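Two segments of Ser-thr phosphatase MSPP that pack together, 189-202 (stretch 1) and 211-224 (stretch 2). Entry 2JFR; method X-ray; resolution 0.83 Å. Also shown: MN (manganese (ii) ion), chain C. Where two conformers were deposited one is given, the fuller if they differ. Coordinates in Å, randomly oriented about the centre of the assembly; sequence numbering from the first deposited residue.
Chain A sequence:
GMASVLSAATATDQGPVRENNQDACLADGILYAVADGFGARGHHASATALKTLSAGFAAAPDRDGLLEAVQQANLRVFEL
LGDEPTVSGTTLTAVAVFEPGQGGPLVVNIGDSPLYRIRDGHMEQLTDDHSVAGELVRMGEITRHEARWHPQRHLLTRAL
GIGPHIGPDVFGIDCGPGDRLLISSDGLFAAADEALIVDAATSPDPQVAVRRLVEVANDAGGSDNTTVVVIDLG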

# COMPACT_ATOMS: atom_id res chain seq x y z
N PHE A 189 -1.84 0.42 11.31
CA PHE A 189 -3.01 0.81 12.08
C PHE A 189 -3.62 -0.33 12.86
O PHE A 189 -4.74 -0.28 13.34
N ALA A 190 -2.88 -1.43 13.06
CA ALA A 190 -3.43 -2.57 13.81
C ALA A 190 -3.79 -2.21 15.22
O ALA A 190 -4.70 -2.83 15.78
N ALA A 191 -3.01 -1.32 15.88
CA ALA A 191 -3.12 -1.14 17.31
C ALA A 191 -2.75 0.23 17.84
O ALA A 191 -3.29 0.63 18.86
N ALA A 192 -1.76 0.89 17.25
CA ALA A 192 -1.19 2.05 17.88
C ALA A 192 -2.11 3.21 17.92
O ALA A 192 -3.06 3.36 17.16
N ASP A 193 -1.83 4.13 18.84
CA ASP A 193 -2.53 5.37 18.94
C ASP A 193 -2.38 6.18 17.65
O ASP A 193 -1.27 6.42 17.20
N GLU A 194 -3.50 6.66 17.13
CA GLU A 194 -3.46 7.41 15.89
C GLU A 194 -2.58 8.67 16.00
O GLU A 194 -1.88 8.96 15.07
N ALA A 195 -2.61 9.37 17.12
CA ALA A 195 -1.81 10.54 17.25
C ALA A 195 -0.34 10.22 17.14
O ALA A 195 0.45 10.96 16.55
N LEU A 196 0.03 9.07 17.72
CA LEU A 196 1.47 8.75 17.61
C LEU A 196 1.85 8.28 16.22
O LEU A 196 2.95 8.57 15.75
N ILE A 197 0.94 7.62 15.50
CA ILE A 197 1.17 7.33 14.08
C ILE A 197 1.38 8.62 13.32
O ILE A 197 2.31 8.73 12.52
N VAL A 198 0.52 9.61 13.54
CA VAL A 198 0.65 10.87 12.83
C VAL A 198 1.92 11.58 13.21
O VAL A 198 2.59 12.16 12.34
N ASP A 199 2.29 11.54 14.50
CA ASP A 199 3.58 12.14 14.94
C ASP A 199 4.78 11.50 14.15
O ASP A 199 5.65 12.18 13.63
N ALA A 200 4.75 10.17 14.06
CA ALA A 200 5.81 9.51 13.29
C ALA A 200 5.75 9.91 11.83
O ALA A 200 6.78 10.18 11.18
N ALA A 201 4.56 9.90 11.23
CA ALA A 201 4.37 10.13 9.81
C ALA A 201 4.75 11.56 9.39
O ALA A 201 4.99 11.75 8.20
N THR A 202 4.78 12.48 10.31
CA THR A 202 5.11 13.87 10.03
C THR A 202 6.54 14.19 10.38
O THR A 202 6.96 15.35 10.29
N ARG A 211 11.23 4.85 9.83
CA ARG A 211 11.70 4.08 11.00
C ARG A 211 10.77 4.29 12.18
O ARG A 211 10.44 3.33 12.88
N ARG A 212 10.34 5.53 12.42
CA ARG A 212 9.45 5.79 13.53
C ARG A 212 8.10 5.12 13.33
O ARG A 212 7.50 4.64 14.30
N LEU A 213 7.61 5.06 12.10
CA LEU A 213 6.34 4.42 11.83
C LEU A 213 6.35 2.95 12.20
O LEU A 213 5.48 2.43 12.86
N VAL A 214 7.40 2.24 11.76
CA VAL A 214 7.40 0.82 12.09
C VAL A 214 7.71 0.66 13.58
O VAL A 214 7.17 -0.29 14.18
N GLU A 215 8.46 1.52 14.22
CA GLU A 215 8.63 1.44 15.68
C GLU A 215 7.33 1.65 16.41
O GLU A 215 7.07 0.93 17.37
N VAL A 216 6.51 2.61 15.99
CA VAL A 216 5.23 2.82 16.62
C VAL A 216 4.39 1.53 16.54
O VAL A 216 3.78 1.11 17.52
N ALA A 217 4.34 0.94 15.38
CA ALA A 217 3.54 -0.26 15.21
C ALA A 217 4.10 -1.41 16.04
O ALA A 217 3.36 -2.20 16.64
N ASN A 218 5.42 -1.54 16.11
CA ASN A 218 6.05 -2.61 16.88
C ASN A 218 5.82 -2.41 18.35
O ASN A 218 5.45 -3.37 19.07
N ASP A 219 6.01 -1.21 18.86
CA ASP A 219 5.83 -0.91 20.24
C ASP A 219 4.40 -1.18 20.71
O ASP A 219 4.18 -1.54 21.85
N ALA A 220 3.45 -1.02 19.82
CA ALA A 220 2.03 -1.27 20.09
C ALA A 220 1.68 -2.73 20.09
O ALA A 220 0.50 -3.05 20.38
N GLY A 221 2.62 -3.60 19.76
CA GLY A 221 2.40 -5.02 19.81
C GLY A 221 2.90 -5.74 18.59
O GLY A 221 3.18 -6.94 18.62
N GLY A 222 3.01 -5.05 17.46
CA GLY A 222 3.59 -5.66 16.28
C GLY A 222 2.84 -6.91 15.86
O GLY A 222 3.46 -7.86 15.37
N SER A 223 1.50 -6.91 15.95
CA SER A 223 0.73 -8.10 15.64
C SER A 223 0.83 -8.51 14.18
O SER A 223 0.58 -9.67 13.88
N ASP A 224 1.12 -7.57 13.30
CA ASP A 224 1.27 -7.83 11.89
C ASP A 224 2.60 -7.28 11.41
O ASP A 224 3.23 -6.48 12.08

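Helix 194-201 and the helix of stretch 2 run nearly antiparallel (160°), their axes approaching to 8.3 Å, a close fit in which small side chains line much of stretch 1. Val216 (chi1 t) points toward stretch 1 and is its central apolar contact: CG1 lies 3.5 Å from Ala192 CB and 4.0 Å from Ile197 CG1, while CG2 lies 3.9 Å from Leu196 CG and 4.0 Å from Ala200 CB. Leu213 (m, t) leaves its backbone sideways, but its end turns in, placing CD2 3.8 Å from Ala200 CB. Beyond Val216, Ala220 CB meets Ala192 CB at 3.7 Å.

The polar contact lies at the other end. Arg212 (m, t, p) extends past Ala200, whose CA covers one guanidinium face, and its NH2 donates to Asp199 OD2 in a salt bridge of 2.4 Å, unusually short. Water 1 satisfies the second carboxylate oxygen, donating to Asp199 OD1 (2.9 Å), and accepts a weak bond from Arg212 NH1 (3.2 Å), so it bridges the same pair.

Within stretch 1, Asp193 (t) caps the helix: OD2 accepts from Leu196 N (3.3 Å) and, weakly, from Ala195 N (2.8 Å). In stretch 2, Asp224 (t) spends OD2 on manganese (2.1 Å from MN), while OD1 lies 2.6 Å from the O of metal-bound water 2.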

# COMPACT_ATOMS: atom_id res chain seq x y z
CB PHE A 189 -4.03 1.55 11.20
CG PHE A 189 -3.76 3.01 11.02
CD1 PHE A 189 -4.45 3.96 11.80
CD2 PHE A 189 -2.87 3.46 10.06
CE1 PHE A 189 -4.23 5.30 11.63
CE2 PHE A 189 -2.65 4.79 9.89
CZ PHE A 189 -3.33 5.73 10.67
CB ALA A 190 -2.42 -3.70 13.82
CB ALA A 191 -2.24 -2.18 18.05
CB ALA A 192 0.04 2.44 17.08
CB ASP A 193 -1.94 6.18 20.13
CG ASP A 193 -2.69 7.48 20.38
OD1 ASP A 193 -3.51 7.35 21.29
OD2 ASP A 193 -2.41 8.50 19.80
CB GLU A 194 -4.86 7.84 15.51
CG GLU A 194 -4.96 8.67 14.21
CD GLU A 194 -6.36 9.13 13.91
OE1 GLU A 194 -7.30 8.49 14.39
OE2 GLU A 194 -6.55 10.12 13.15
CB ALA A 195 -2.08 11.23 18.60
CB LEU A 196 1.67 7.77 18.75
CG LEU A 196 3.15 7.45 18.89
CD1 LEU A 196 3.94 8.64 19.36
CD2 LEU A 196 3.26 6.30 19.88
CB ILE A 197 0.03 6.50 13.47
CG1 ILE A 197 -0.04 5.11 14.13
CG2 ILE A 197 0.20 6.40 11.97
CD1 ILE A 197 -1.29 4.34 13.76
CB VAL A 198 -0.59 11.74 13.07
CG1 VAL A 198 -0.36 13.12 12.43
CG2 VAL A 198 -1.83 11.05 12.50
CB ASP A 199 3.74 11.95 16.44
CG ASP A 199 5.07 12.29 17.00
OD1 ASP A 199 5.29 13.51 16.95
OD2 ASP A 199 5.83 11.44 17.56
CB ALA A 200 5.67 8.00 13.47
CB ALA A 201 2.95 9.87 9.41
CB THR A 202 4.16 14.84 10.74
OG1 THR A 202 4.09 14.58 12.16
CG2 THR A 202 2.75 14.74 10.17
CB ARG A 211 13.11 4.49 11.31
CG ARG A 211 14.12 3.90 10.34
CD ARG A 211 15.51 4.44 10.62
NE ARG A 211 16.39 4.23 9.50
CZ ARG A 211 17.30 5.10 9.06
NH1 ARG A 211 17.51 6.30 9.58
NH2 ARG A 211 17.99 4.67 8.02
CB ARG A 212 9.30 7.27 13.77
CG ARG A 212 10.62 7.91 14.22
CD ARG A 212 10.42 9.31 14.69
NE ARG A 212 9.52 9.46 15.81
CZ ARG A 212 8.70 10.53 15.92
NH1 ARG A 212 8.56 11.55 15.07
NH2 ARG A 212 7.99 10.49 16.97
CB LEU A 213 5.89 4.60 10.40
CG LEU A 213 5.39 6.00 10.05
CD1 LEU A 213 5.44 6.25 8.57
CD2 LEU A 213 3.98 6.20 10.62
CB VAL A 214 8.36 0.01 11.19
CG1 VAL A 214 7.93 0.11 9.73
CG2 VAL A 214 9.79 0.44 11.36
CB GLU A 215 9.67 2.45 16.12
CG GLU A 215 11.09 2.15 15.61
CD GLU A 215 12.14 3.22 15.94
OE1 GLU A 215 11.74 4.27 16.55
OE2 GLU A 215 13.37 3.09 15.65
CB VAL A 216 4.52 4.01 15.99
CG1 VAL A 216 3.06 4.05 16.39
CG2 VAL A 216 5.25 5.30 16.41
CB ALA A 217 3.48 -0.64 13.73
CB ASN A 218 7.54 -2.56 16.52
CG ASN A 218 8.20 -3.83 17.00
OD1 ASN A 218 8.38 -3.99 18.20
ND2 ASN A 218 8.56 -4.73 16.12
CB ASP A 219 6.14 0.53 20.53
CG ASP A 219 7.54 0.97 20.52
OD1 ASP A 219 8.45 0.14 20.26
OD2 ASP A 219 7.79 2.17 20.76
CB ALA A 220 1.17 -0.49 19.12
CB SER A 223 -0.74 -7.92 16.02
OG SER A 223 -1.34 -6.87 15.33
CB ASP A 224 0.10 -7.26 11.08
CG ASP A 224 -0.06 -7.72 9.67
OD1 ASP A 224 0.66 -8.68 9.25
OD2 ASP A 224 -0.99 -7.18 8.96
MN MN C . -1.17 -7.13 6.85
O HOH W 1 8.09 14.04 17.10
O HOH W 2 -0.35 -9.19 6.87
O HOH W 3 -2.95 -8.15 6.73
O HOH W 4 0.80 -6.37 6.81